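Protein FucU (Bifidobacterium longum subsp. infantis, PDB 3MVK) probably interconverts the anomers of L-fucose as a mutarotase and may also act as a D-ribose pyranase, within a decameric assembly of identical chains. Local coordinates at residues L14-L17 with C18-G21; V27-D30 with G31-A35; D48-G51 with G52-L56; K57-L60 with T61-L65; D100-G103 with A104-G108. All blocks are in the same frame, centred on the assembly; numbering follows the deposited sequence.

In the fold
Five local contacts, met in series along the chain with none enclosing or crossing another, show how short-range bonds finish the elements of an alpha/beta fold. Contact 1 closes the last turn of helix 11-19. Contact 2 turns the chain out of strand 25-29 toward helix 35-38, and contact 3 starts helix 52-60, which contact 4 ends. Contact 5 leads into strand 107-110 at one edge of the mixed sheet. M20 and L17 of contact 1 pack on F63 of contact 4, while I28 of contact 2 lies against I55 and L56 of contact 3 and I59 of contact 4. The backbone O of L65 in contact 4 comes near the D100-R102 pair of contact 5.

Contact 1: residues L14-L17 with C18-G21; sequences LKVL and CEMG
K15 and E19 meet one helical turn apart, NZ of K15 lying 2.8 Å from OE1 of E19 in a salt bridge that uses the syn lone pair of that oxygen. The lysine runs out straight until its last torsion bends (chi4 -74°), which brings the ammonium to OE1. Beside this pair C18 bonds back to the turn before it, its N 3.0 Å from L14 O and its CB 3.5 Å from the same oxygen. L14 and C18 also pack on C18 and L14, respectively, of a second subunit. A water closes a ring beside the salt bridge: it accepts from K15 NZ and donates to E19 OE2 at 2.6 Å. That second carboxylate oxygen also bonds the hydroxyl of Y123, so the glutamate is gripped at both oxygens and its rotation is probably well fixed. Its CG stands between the backbone N and the carbonyl carbon (chi1 75°), folding the side chain back over the helix so that CG lies 3.4 Å from K15 O. The pair belongs to the classic i to i+4 spacing of an alpha helix, here at the C-terminal end of helix 11-19, where the E19 N to K15 O bond measures 2.9 Å and the M20 N to V16 O bond 3.0 Å. On the buried flank the selenium of selenomethionine M20 rests 3.9 Å from CG1 of V16, while M20 and L17 both pack on L26 of strand 25-29.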
loop_
_atom_site.group_PDB
_atom_site.type_symbol
_atom_site.label_atom_id
_atom_site.label_comp_id
_atom_site.label_asym_id
_atom_site.label_seq_id
_atom_site.Cartn_x
_atom_site.Cartn_y
_atom_site.Cartn_z
ATOM N N LEU G 14 19.512 -4.316 -12.776
ATOM C CA LEU G 14 20.664 -3.421 -12.837
ATOM C C LEU G 14 20.683 -2.600 -11.552
ATOM O O LEU G 14 21.742 -2.458 -10.919
ATOM C CB LEU G 14 20.601 -2.533 -14.083
ATOM C CG LEU G 14 21.741 -1.538 -14.274
ATOM C CD1 LEU G 14 23.114 -2.228 -14.278
ATOM C CD2 LEU G 14 21.500 -0.765 -15.563
ATOM N N LYS G 15 19.507 -2.117 -11.150
ATOM C CA LYS G 15 19.369 -1.379 -9.887
ATOM C C LYS G 15 19.852 -2.218 -8.696
ATOM O O LYS G 15 20.617 -1.743 -7.846
ATOM C CB LYS G 15 17.925 -0.941 -9.663
ATOM C CG LYS G 15 17.740 -0.201 -8.348
ATOM C CD LYS G 15 16.339 0.423 -8.262
ATOM C CE LYS G 15 16.165 1.290 -7.012
ATOM N NZ LYS G 15 16.017 0.509 -5.747
ATOM N N VAL G 16 19.402 -3.469 -8.659
ATOM C CA VAL G 16 19.790 -4.400 -7.584
ATOM C C VAL G 16 21.313 -4.568 -7.541
ATOM O O VAL G 16 21.906 -4.462 -6.473
ATOM C CB VAL G 16 19.089 -5.771 -7.758
ATOM C CG1 VAL G 16 19.792 -6.861 -6.939
ATOM C CG2 VAL G 16 17.626 -5.662 -7.362
ATOM N N LEU G 17 21.929 -4.827 -8.694
ATOM C CA LEU G 17 23.372 -5.084 -8.756
ATOM C C LEU G 17 24.164 -3.868 -8.282
ATOM O O LEU G 17 25.185 -4.009 -7.586
ATOM C CB LEU G 17 23.799 -5.489 -10.174
ATOM C CG LEU G 17 23.211 -6.835 -10.631
ATOM C CD1 LEU G 17 23.440 -7.036 -12.125
ATOM C CD2 LEU G 17 23.816 -8.018 -9.826
ATOM N N CYS G 18 23.660 -2.686 -8.617
ATOM C CA CYS G 18 24.329 -1.447 -8.223
ATOM C C CYS G 18 24.188 -1.160 -6.735
ATOM O O CYS G 18 25.139 -0.691 -6.087
ATOM C CB CYS G 18 23.813 -0.283 -9.055
ATOM S SG CYS G 18 24.392 -0.388 -10.746
ATOM N N GLU G 19 23.022 -1.431 -6.179
ATOM C CA GLU G 19 22.841 -1.089 -4.784
ATOM C C GLU G 19 23.339 -2.140 -3.791
ATOM O O GLU G 19 23.453 -1.849 -2.597
ATOM C CB GLU G 19 21.399 -0.687 -4.517
ATOM C CG GLU G 19 20.463 -1.858 -4.487
ATOM C CD GLU G 19 18.987 -1.490 -4.739
ATOM O OE1 GLU G 19 18.591 -0.317 -4.887
ATOM O OE2 GLU G 19 18.195 -2.426 -4.787
HETATM N N MSE G 20 23.644 -3.346 -4.270
HETATM C CA MSE G 20 24.363 -4.295 -3.418
HETATM C C MSE G 20 25.749 -3.771 -3.090
HETATM O O MSE G 20 26.386 -3.089 -3.913
HETATM C CB MSE G 20 24.456 -5.657 -4.128
HETATM C CG MSE G 20 23.117 -6.326 -4.165
HETATM SE SE MSE G 20 23.100 -7.987 -5.230
HETATM C CE MSE G 20 24.231 -9.170 -4.091
ATOM N N GLY G 21 26.200 -4.092 -1.882
ATOM C CA GLY G 21 27.518 -3.681 -1.408
ATOM C C GLY G 21 28.331 -4.888 -0.960
ATOM O O GLY G 21 27.919 -6.049 -1.123
HETATM O O HOH W 1 15.681 -2.387 -5.609
#

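Contact 2: residues V27-D30 with G31-A35; sequences VIAD and GNFPA
D30 and F33 are joined across a type I beta turn, the F33 N to D30 O bond measuring 3.1 Å. The turn carries the chain from strand 25-29 toward the helix at 35-38, for which P34 holds the N-cap position and also centres an inverse gamma turn. D30 folds its carboxylate back over the turn, CG lying between the backbone N and the carbonyl carbon (chi1 69°). OD1 thereby comes 3.1 Å from N32 N, a weak hydrogen bond, and also bonds a glycerol, probably from the crystallisation liquor. The other carboxylate oxygen of D30, OD2, accepts from the backbone N of A135, which links the turn to the loop before strand 137-140. With an alanine in place of D30, A135 N would probably lose its acceptor and N32 N its weak one. The remaining packing is apolar: F33 also packs on F115 and A119 of helix 112-119, and A29 meets A35, their CB atoms 4.2 Å apart. P34 CD lies 3.4 Å above one face of the F33 ring, offset toward its rim, and the same ring lies against A29 CB, which approaches its CD2 obliquely at 3.5 Å.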
loop_
_atom_site.group_PDB
_atom_site.type_symbol
_atom_site.label_atom_id
_atom_site.label_comp_id
_atom_site.label_asym_id
_atom_site.label_seq_id
_atom_site.Cartn_x
_atom_site.Cartn_y
_atom_site.Cartn_z
ATOM N N VAL G 27 21.259 -15.002 -5.392
ATOM C CA VAL G 27 21.163 -16.398 -5.769
ATOM C C VAL G 27 20.740 -16.482 -7.230
ATOM O O VAL G 27 19.739 -15.878 -7.626
ATOM C CB VAL G 27 20.086 -17.123 -4.943
ATOM C CG1 VAL G 27 19.970 -18.597 -5.366
ATOM C CG2 VAL G 27 20.381 -17.046 -3.441
ATOM N N ILE G 28 21.503 -17.220 -8.032
ATOM C CA ILE G 28 21.010 -17.625 -9.356
ATOM C C ILE G 28 20.309 -18.948 -9.125
ATOM O O ILE G 28 20.964 -19.952 -8.805
ATOM C CB ILE G 28 22.168 -17.786 -10.383
ATOM C CG1 ILE G 28 22.965 -16.480 -10.479
ATOM C CG2 ILE G 28 21.601 -18.233 -11.756
ATOM C CD1 ILE G 28 24.191 -16.564 -11.341
ATOM N N ALA G 29 18.988 -18.941 -9.252
ATOM C CA ALA G 29 18.155 -20.099 -8.917
ATOM C C ALA G 29 17.898 -20.873 -10.195
ATOM O O ALA G 29 17.493 -20.294 -11.203
ATOM C CB ALA G 29 16.832 -19.627 -8.285
ATOM N N ASP G 30 18.123 -22.187 -10.155
ATOM C CA ASP G 30 17.764 -23.018 -11.303
ATOM C C ASP G 30 16.233 -23.164 -11.435
ATOM O O ASP G 30 15.471 -22.687 -10.582
ATOM C CB ASP G 30 18.541 -24.372 -11.285
ATOM C CG ASP G 30 18.108 -25.332 -10.159
ATOM O OD1 ASP G 30 16.943 -25.295 -9.678
ATOM O OD2 ASP G 30 18.956 -26.186 -9.792
ATOM N N GLY G 31 15.788 -23.767 -12.533
ATOM C CA GLY G 31 14.370 -23.857 -12.862
ATOM C C GLY G 31 13.552 -24.623 -11.832
ATOM O O GLY G 31 12.343 -24.390 -11.683
ATOM N N ASN G 32 14.211 -25.524 -11.116
ATOM C CA ASN G 32 13.526 -26.320 -10.113
ATOM C C ASN G 32 13.502 -25.698 -8.725
ATOM O O ASN G 32 12.862 -26.203 -7.831
ATOM C CB ASN G 32 14.158 -27.704 -10.029
ATOM C CG ASN G 32 13.628 -28.633 -11.090
ATOM O OD1 ASN G 32 14.320 -28.957 -12.053
ATOM N ND2 ASN G 32 12.384 -29.036 -10.941
ATOM N N PHE G 33 14.237 -24.606 -8.539
ATOM C CA PHE G 33 14.390 -24.018 -7.223
ATOM C C PHE G 33 13.107 -23.306 -6.815
ATOM O O PHE G 33 12.433 -22.701 -7.642
ATOM C CB PHE G 33 15.530 -23.009 -7.288
ATOM C CG PHE G 33 16.024 -22.527 -5.954
ATOM C CD1 PHE G 33 16.912 -23.299 -5.215
ATOM C CD2 PHE G 33 15.639 -21.263 -5.460
ATOM C CE1 PHE G 33 17.432 -22.839 -3.986
ATOM C CE2 PHE G 33 16.154 -20.797 -4.234
ATOM C CZ PHE G 33 17.041 -21.577 -3.513
ATOM N N PRO G 34 12.782 -23.352 -5.519
ATOM C CA PRO G 34 11.613 -22.630 -4.996
ATOM C C PRO G 34 11.950 -21.144 -4.823
ATOM O O PRO G 34 12.104 -20.657 -3.700
ATOM C CB PRO G 34 11.345 -23.332 -3.656
ATOM C CG PRO G 34 12.673 -23.889 -3.246
ATOM C CD PRO G 34 13.402 -24.242 -4.514
ATOM N N ALA G 35 12.041 -20.418 -5.950
ATOM C CA ALA G 35 12.633 -19.070 -5.920
ATOM C C ALA G 35 11.733 -18.078 -5.169
ATOM O O ALA G 35 12.224 -17.211 -4.424
ATOM C CB ALA G 35 12.886 -18.572 -7.329
#

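Contact 3: residues D48-G51 with G52-L56; sequences DGHG and GGEIL
E54 reaches back to the start of its own helix and takes the amide hydrogen of G51, the N-cap residue, on OE1 at 2.8 Å. The bond is almost straight (178°), although the donor meets the anti side of the oxygen, somewhat out of the carboxylate plane. This is the half of a capping box that the third helical residue supplies; G51, a glycine, has no side chain to return the bond. The backward reach follows from chi1 of 58°, which sets CG of E54 between its backbone N and carbonyl carbon. One residue on, I55 N bonds G51 O at 3.2 Å and closes the first helical turn. The carboxylate also stands beside the H50 ring, the two planes 77° apart, with OE2 of E54 3.6 Å from ND1 of H50. CG1 of I55 lies 3.9 Å from CB of H50 and 3.2 Å from G51 O. A serine in place of I55 would probably open a gap beside H50 CB. G52 N bonds the carboxylate of E130. The loop joins strand 43-47 to helix 52-60: H50 stacks on H50 of a neighbouring subunit, I55 packs against strand 25-29, and L56 lies between that strand, strand 137-140 and helix 88-97.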
loop_
_atom_site.group_PDB
_atom_site.type_symbol
_atom_site.label_atom_id
_atom_site.label_comp_id
_atom_site.label_asym_id
_atom_site.label_seq_id
_atom_site.Cartn_x
_atom_site.Cartn_y
_atom_site.Cartn_z
ATOM N N ASP G 48 13.053 -16.395 -16.588
ATOM C CA ASP G 48 12.602 -17.754 -16.900
ATOM C C ASP G 48 13.106 -18.260 -18.229
ATOM O O ASP G 48 13.276 -19.465 -18.401
ATOM C CB ASP G 48 11.077 -17.849 -16.840
ATOM C CG ASP G 48 10.541 -17.683 -15.424
ATOM O OD1 ASP G 48 10.558 -16.552 -14.908
ATOM O OD2 ASP G 48 10.108 -18.686 -14.833
ATOM N N GLY G 49 13.353 -17.354 -19.166
ATOM C CA GLY G 49 13.826 -17.798 -20.472
ATOM C C GLY G 49 15.327 -17.984 -20.601
ATOM O O GLY G 49 15.808 -18.237 -21.704
ATOM N N HIS G 50 16.070 -17.862 -19.493
ATOM C CA HIS G 50 17.541 -17.869 -19.542
ATOM C C HIS G 50 18.164 -18.965 -18.701
ATOM O O HIS G 50 17.631 -19.343 -17.651
ATOM C CB HIS G 50 18.134 -16.515 -19.126
ATOM C CG HIS G 50 17.638 -15.368 -19.951
ATOM N ND1 HIS G 50 17.942 -15.223 -21.289
ATOM C CD2 HIS G 50 16.852 -14.311 -19.627
ATOM C CE1 HIS G 50 17.361 -14.129 -21.756
ATOM N NE2 HIS G 50 16.696 -13.556 -20.767
ATOM N N GLY G 51 19.283 -19.480 -19.186
ATOM C CA GLY G 51 20.014 -20.506 -18.462
ATOM C C GLY G 51 20.945 -19.939 -17.404
ATOM O O GLY G 51 21.185 -18.729 -17.347
ATOM N N GLY G 52 21.479 -20.820 -16.556
ATOM C CA GLY G 52 22.390 -20.391 -15.469
ATOM C C GLY G 52 23.690 -19.788 -15.974
ATOM O O GLY G 52 24.164 -18.761 -15.458
ATOM N N GLY G 53 24.278 -20.408 -16.996
ATOM C CA GLY G 53 25.551 -19.905 -17.564
ATOM C C GLY G 53 25.415 -18.532 -18.185
ATOM O O GLY G 53 26.239 -17.662 -17.948
ATOM N N GLU G 54 24.357 -18.300 -18.949
ATOM C CA GLU G 54 24.235 -16.993 -19.584
ATOM C C GLU G 54 23.963 -15.902 -18.559
ATOM O O GLU G 54 24.479 -14.780 -18.688
ATOM C CB GLU G 54 23.222 -16.966 -20.725
ATOM C CG GLU G 54 21.841 -17.356 -20.359
ATOM C CD GLU G 54 20.940 -17.503 -21.590
ATOM O OE1 GLU G 54 20.210 -18.523 -21.680
ATOM O OE2 GLU G 54 20.998 -16.619 -22.480
ATOM N N ILE G 55 23.195 -16.240 -17.519
ATOM C CA ILE G 55 22.983 -15.297 -16.422
ATOM C C ILE G 55 24.286 -15.007 -15.675
ATOM O O ILE G 55 24.612 -13.850 -15.418
ATOM C CB ILE G 55 21.888 -15.778 -15.458
ATOM C CG1 ILE G 55 20.547 -15.773 -16.182
ATOM C CG2 ILE G 55 21.806 -14.866 -14.227
ATOM C CD1 ILE G 55 19.453 -16.443 -15.426
ATOM N N LEU G 56 25.027 -16.051 -15.316
ATOM C CA LEU G 56 26.291 -15.835 -14.607
ATOM C C LEU G 56 27.232 -14.999 -15.440
ATOM O O LEU G 56 27.870 -14.079 -14.926
ATOM C CB LEU G 56 26.953 -17.168 -14.265
ATOM C CG LEU G 56 28.269 -17.055 -13.502
ATOM C CD1 LEU G 56 28.128 -16.341 -12.120
ATOM C CD2 LEU G 56 28.869 -18.458 -13.317
#

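Contact 4: residues K57-L60 with T61-L65; sequences KAIL and TVFPL
Near the C-terminal end of helix 52-60, bonds between residues three apart appear: T61 N to A58 O at 3.2 Å and V62 N to I59 O at 2.9 Å. A water then bridges L60 O and F63 O, donating to each and giving the two carbonyls a shared partner. The side chain of T61 adds a second grip on A58 O. Its OG1 sits between the backbone N and the carbonyl carbon (chi1 72°), directed back along the helix, and donates to A58 O at 2.7 Å with a C=O to donor angle of 148°. A58 O therefore receives both the amide and the hydroxyl of one residue, while the methyl CG2 of T61 lies 3.2 Å from K57 O. On the inner flank I59 and F63 run side by side in the same direction: CG2 of I59 touches CB of F63 at 3.5 Å and meets the ring obliquely. Further along, L60 and L65 slant across each other, CD2 of L60 being 3.9 Å from CG of L65. Toward the sheet, I59, F63 and L65 all pack on L139 of strand 137-140, while F63 and V62 reach L17 of helix 11-19, and L65 meets I96 of helix 88-97.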
loop_
_atom_site.group_PDB
_atom_site.type_symbol
_atom_site.label_atom_id
_atom_site.label_comp_id
_atom_site.label_asym_id
_atom_site.label_seq_id
_atom_site.Cartn_x
_atom_site.Cartn_y
_atom_site.Cartn_z
ATOM N N LYS G 57 27.335 -15.321 -16.722
ATOM C CA LYS G 57 28.256 -14.596 -17.595
ATOM C C LYS G 57 27.916 -13.099 -17.614
ATOM O O LYS G 57 28.815 -12.254 -17.542
ATOM C CB LYS G 57 28.219 -15.159 -19.008
ATOM C CG LYS G 57 29.223 -14.522 -19.962
ATOM C CD LYS G 57 28.925 -14.993 -21.397
ATOM C CE LYS G 57 29.799 -14.265 -22.397
ATOM N NZ LYS G 57 31.231 -14.649 -22.240
ATOM N N ALA G 58 26.627 -12.775 -17.693
ATOM C CA ALA G 58 26.183 -11.400 -17.715
ATOM C C ALA G 58 26.473 -10.691 -16.387
ATOM O O ALA G 58 26.980 -9.562 -16.364
ATOM C CB ALA G 58 24.694 -11.336 -18.074
ATOM N N ILE G 59 26.161 -11.360 -15.282
ATOM C CA ILE G 59 26.344 -10.779 -13.947
ATOM C C ILE G 59 27.819 -10.462 -13.684
ATOM O O ILE G 59 28.138 -9.398 -13.185
ATOM C CB ILE G 59 25.776 -11.689 -12.844
ATOM C CG1 ILE G 59 24.250 -11.622 -12.873
ATOM C CG2 ILE G 59 26.312 -11.273 -11.448
ATOM C CD1 ILE G 59 23.591 -12.659 -11.985
ATOM N N LEU G 60 28.704 -11.384 -14.036
ATOM C CA LEU G 60 30.121 -11.213 -13.751
ATOM C C LEU G 60 30.744 -10.027 -14.493
ATOM O O LEU G 60 31.758 -9.487 -14.036
ATOM C CB LEU G 60 30.906 -12.500 -14.017
ATOM C CG LEU G 60 30.575 -13.689 -13.107
ATOM C CD1 LEU G 60 31.346 -14.888 -13.594
ATOM C CD2 LEU G 60 30.866 -13.406 -11.638
ATOM N N THR G 61 30.130 -9.591 -15.595
ATOM C CA THR G 61 30.621 -8.383 -16.267
ATOM C C THR G 61 30.447 -7.116 -15.410
ATOM O O THR G 61 31.159 -6.124 -15.603
ATOM C CB THR G 61 29.995 -8.180 -17.656
ATOM O OG1 THR G 61 28.635 -7.779 -17.503
ATOM C CG2 THR G 61 30.074 -9.447 -18.489
ATOM N N VAL G 62 29.516 -7.143 -14.456
ATOM C CA VAL G 62 29.252 -5.964 -13.632
ATOM C C VAL G 62 29.400 -6.162 -12.119
ATOM O O VAL G 62 29.279 -5.210 -11.345
ATOM C CB VAL G 62 27.868 -5.343 -13.953
ATOM C CG1 VAL G 62 27.834 -4.834 -15.382
ATOM C CG2 VAL G 62 26.743 -6.339 -13.696
ATOM N N PHE G 63 29.705 -7.383 -11.701
ATOM C CA PHE G 63 29.593 -7.776 -10.299
ATOM C C PHE G 63 30.906 -8.416 -9.883
ATOM O O PHE G 63 31.222 -9.536 -10.319
ATOM C CB PHE G 63 28.443 -8.779 -10.175
ATOM C CG PHE G 63 28.115 -9.238 -8.766
ATOM C CD1 PHE G 63 27.046 -8.662 -8.068
ATOM C CD2 PHE G 63 28.779 -10.310 -8.193
ATOM C CE1 PHE G 63 26.678 -9.120 -6.777
ATOM C CE2 PHE G 63 28.434 -10.777 -6.910
ATOM C CZ PHE G 63 27.375 -10.185 -6.201
ATOM N N PRO G 64 31.690 -7.707 -9.063
ATOM C CA PRO G 64 32.939 -8.274 -8.567
ATOM C C PRO G 64 32.693 -9.336 -7.497
ATOM O O PRO G 64 31.865 -9.150 -6.586
ATOM C CB PRO G 64 33.670 -7.051 -7.971
ATOM C CG PRO G 64 32.573 -6.165 -7.522
ATOM C CD PRO G 64 31.402 -6.381 -8.473
ATOM N N LEU G 65 33.391 -10.462 -7.623
ATOM C CA LEU G 65 33.288 -11.507 -6.611
ATOM C C LEU G 65 34.193 -11.186 -5.441
ATOM O O LEU G 65 35.354 -10.802 -5.644
ATOM C CB LEU G 65 33.689 -12.862 -7.192
ATOM C CG LEU G 65 32.692 -13.504 -8.154
ATOM C CD1 LEU G 65 33.309 -14.756 -8.747
ATOM C CD2 LEU G 65 31.373 -13.820 -7.431
HETATM O O HOH W 2 33.214 -10.495 -11.825
#

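Contact 5: residues D100-G103 with A104-G108; sequences DERG and ADAIG
A type I beta turn at D100-G103, followed by a 3-10 segment that runs to A106, leads the chain into strand 107-110, and R102 and A106 touch where the two join. R102 CB lies 3.8 Å from A106 CB, and that methyl also stands over one face of the guanidinium, offset toward its rim. Two backbone bonds hold the 3-10 segment: D105 N to R102 O, and A106 N to G103 O at 2.9 Å. G103 has a positive phi (55°), and a CB added there would clash with A104 N, so the passage between the turns suits a residue with no side chain. The first turn is braced by D100, whose OD1 accepts from the backbone N of R102 at 3.1 Å through its anti lone pair, an Asx turn. The same oxygen takes R102 NE at 2.9 Å, nearly straight (172°), while OD2 accepts from R102 NH2 at 2.8 Å. The arginine thus grips the carboxylate in a side-on salt bridge, one nitrogen to each oxygen. Both acceptors lie near the guanidinium plane, whereas the donors sit somewhat out of the carboxylate plane. A bend at chi3 (-68°) turns the guanidinium back toward D100. The guanidinium also bonds backbone oxygens, NH1 to V69 O and NH2 to D66 O, which would fix the group's rotation and tie the turn to the loop before strand 73-76. A106 and G108 pair with that strand through backbone bonds, and I107 packs between it and A93 and I96 of helix 88-97.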
loop_
_atom_site.group_PDB
_atom_site.type_symbol
_atom_site.label_atom_id
_atom_site.label_comp_id
_atom_site.label_asym_id
_atom_site.label_seq_id
_atom_site.Cartn_x
_atom_site.Cartn_y
_atom_site.Cartn_z
ATOM N N ASP G 100 38.213 -14.046 -12.303
ATOM C CA ASP G 100 38.847 -14.230 -11.013
ATOM C C ASP G 100 39.767 -15.441 -11.102
ATOM O O ASP G 100 39.303 -16.557 -11.370
ATOM C CB ASP G 100 37.773 -14.415 -9.937
ATOM C CG ASP G 100 38.329 -14.339 -8.531
ATOM O OD1 ASP G 100 39.227 -15.139 -8.188
ATOM O OD2 ASP G 100 37.864 -13.475 -7.753
ATOM N N GLU G 101 41.068 -15.216 -10.874
ATOM C CA GLU G 101 42.092 -16.270 -11.035
ATOM C C GLU G 101 41.818 -17.534 -10.218
ATOM O O GLU G 101 42.328 -18.616 -10.542
ATOM C CB GLU G 101 43.489 -15.735 -10.674
ATOM N N ARG G 102 41.034 -17.401 -9.155
ATOM C CA ARG G 102 40.732 -18.546 -8.296
ATOM C C ARG G 102 39.938 -19.616 -9.028
ATOM O O ARG G 102 40.062 -20.797 -8.724
ATOM C CB ARG G 102 39.998 -18.101 -7.048
ATOM C CG ARG G 102 40.881 -17.304 -6.100
ATOM C CD ARG G 102 40.070 -16.768 -4.951
ATOM N NE ARG G 102 39.113 -15.752 -5.395
ATOM C CZ ARG G 102 38.305 -15.090 -4.575
ATOM N NH1 ARG G 102 38.342 -15.358 -3.283
ATOM N NH2 ARG G 102 37.476 -14.166 -5.050
ATOM N N GLY G 103 39.135 -19.190 -9.999
ATOM C CA GLY G 103 38.368 -20.107 -10.842
ATOM C C GLY G 103 37.511 -21.046 -10.005
ATOM O O GLY G 103 36.811 -20.611 -9.080
ATOM N N ALA G 104 37.589 -22.344 -10.299
ATOM C CA ALA G 104 36.891 -23.357 -9.502
ATOM C C ALA G 104 37.165 -23.291 -7.985
ATOM O O ALA G 104 36.322 -23.692 -7.173
ATOM C CB ALA G 104 37.216 -24.753 -10.039
ATOM N N ASP G 105 38.353 -22.826 -7.602
ATOM C CA ASP G 105 38.705 -22.725 -6.177
ATOM C C ASP G 105 37.878 -21.657 -5.438
ATOM O O ASP G 105 37.831 -21.631 -4.205
ATOM C CB ASP G 105 40.209 -22.477 -6.004
ATOM C CG ASP G 105 41.048 -23.636 -6.536
ATOM O OD1 ASP G 105 40.635 -24.789 -6.334
ATOM O OD2 ASP G 105 42.098 -23.400 -7.166
ATOM N N ALA G 106 37.197 -20.812 -6.204
ATOM C CA ALA G 106 36.342 -19.772 -5.622
ATOM C C ALA G 106 34.944 -20.313 -5.318
ATOM O O ALA G 106 34.093 -19.580 -4.794
ATOM C CB ALA G 106 36.250 -18.579 -6.555
ATOM N N ILE G 107 34.709 -21.589 -5.636
ATOM C CA ILE G 107 33.376 -22.175 -5.491
ATOM C C ILE G 107 33.328 -23.180 -4.343
ATOM O O ILE G 107 34.043 -24.184 -4.355
ATOM C CB ILE G 107 32.900 -22.855 -6.809
ATOM C CG1 ILE G 107 33.047 -21.900 -8.002
ATOM C CG2 ILE G 107 31.455 -23.330 -6.658
ATOM C CD1 ILE G 107 32.695 -22.502 -9.347
ATOM N N GLY G 108 32.502 -22.885 -3.341
ATOM C CA GLY G 108 32.239 -23.797 -2.240
ATOM C C GLY G 108 30.901 -24.471 -2.429
ATOM O O GLY G 108 30.291 -24.374 -3.493
HETATM O O HOH W 3 42.715 -21.497 -9.444
#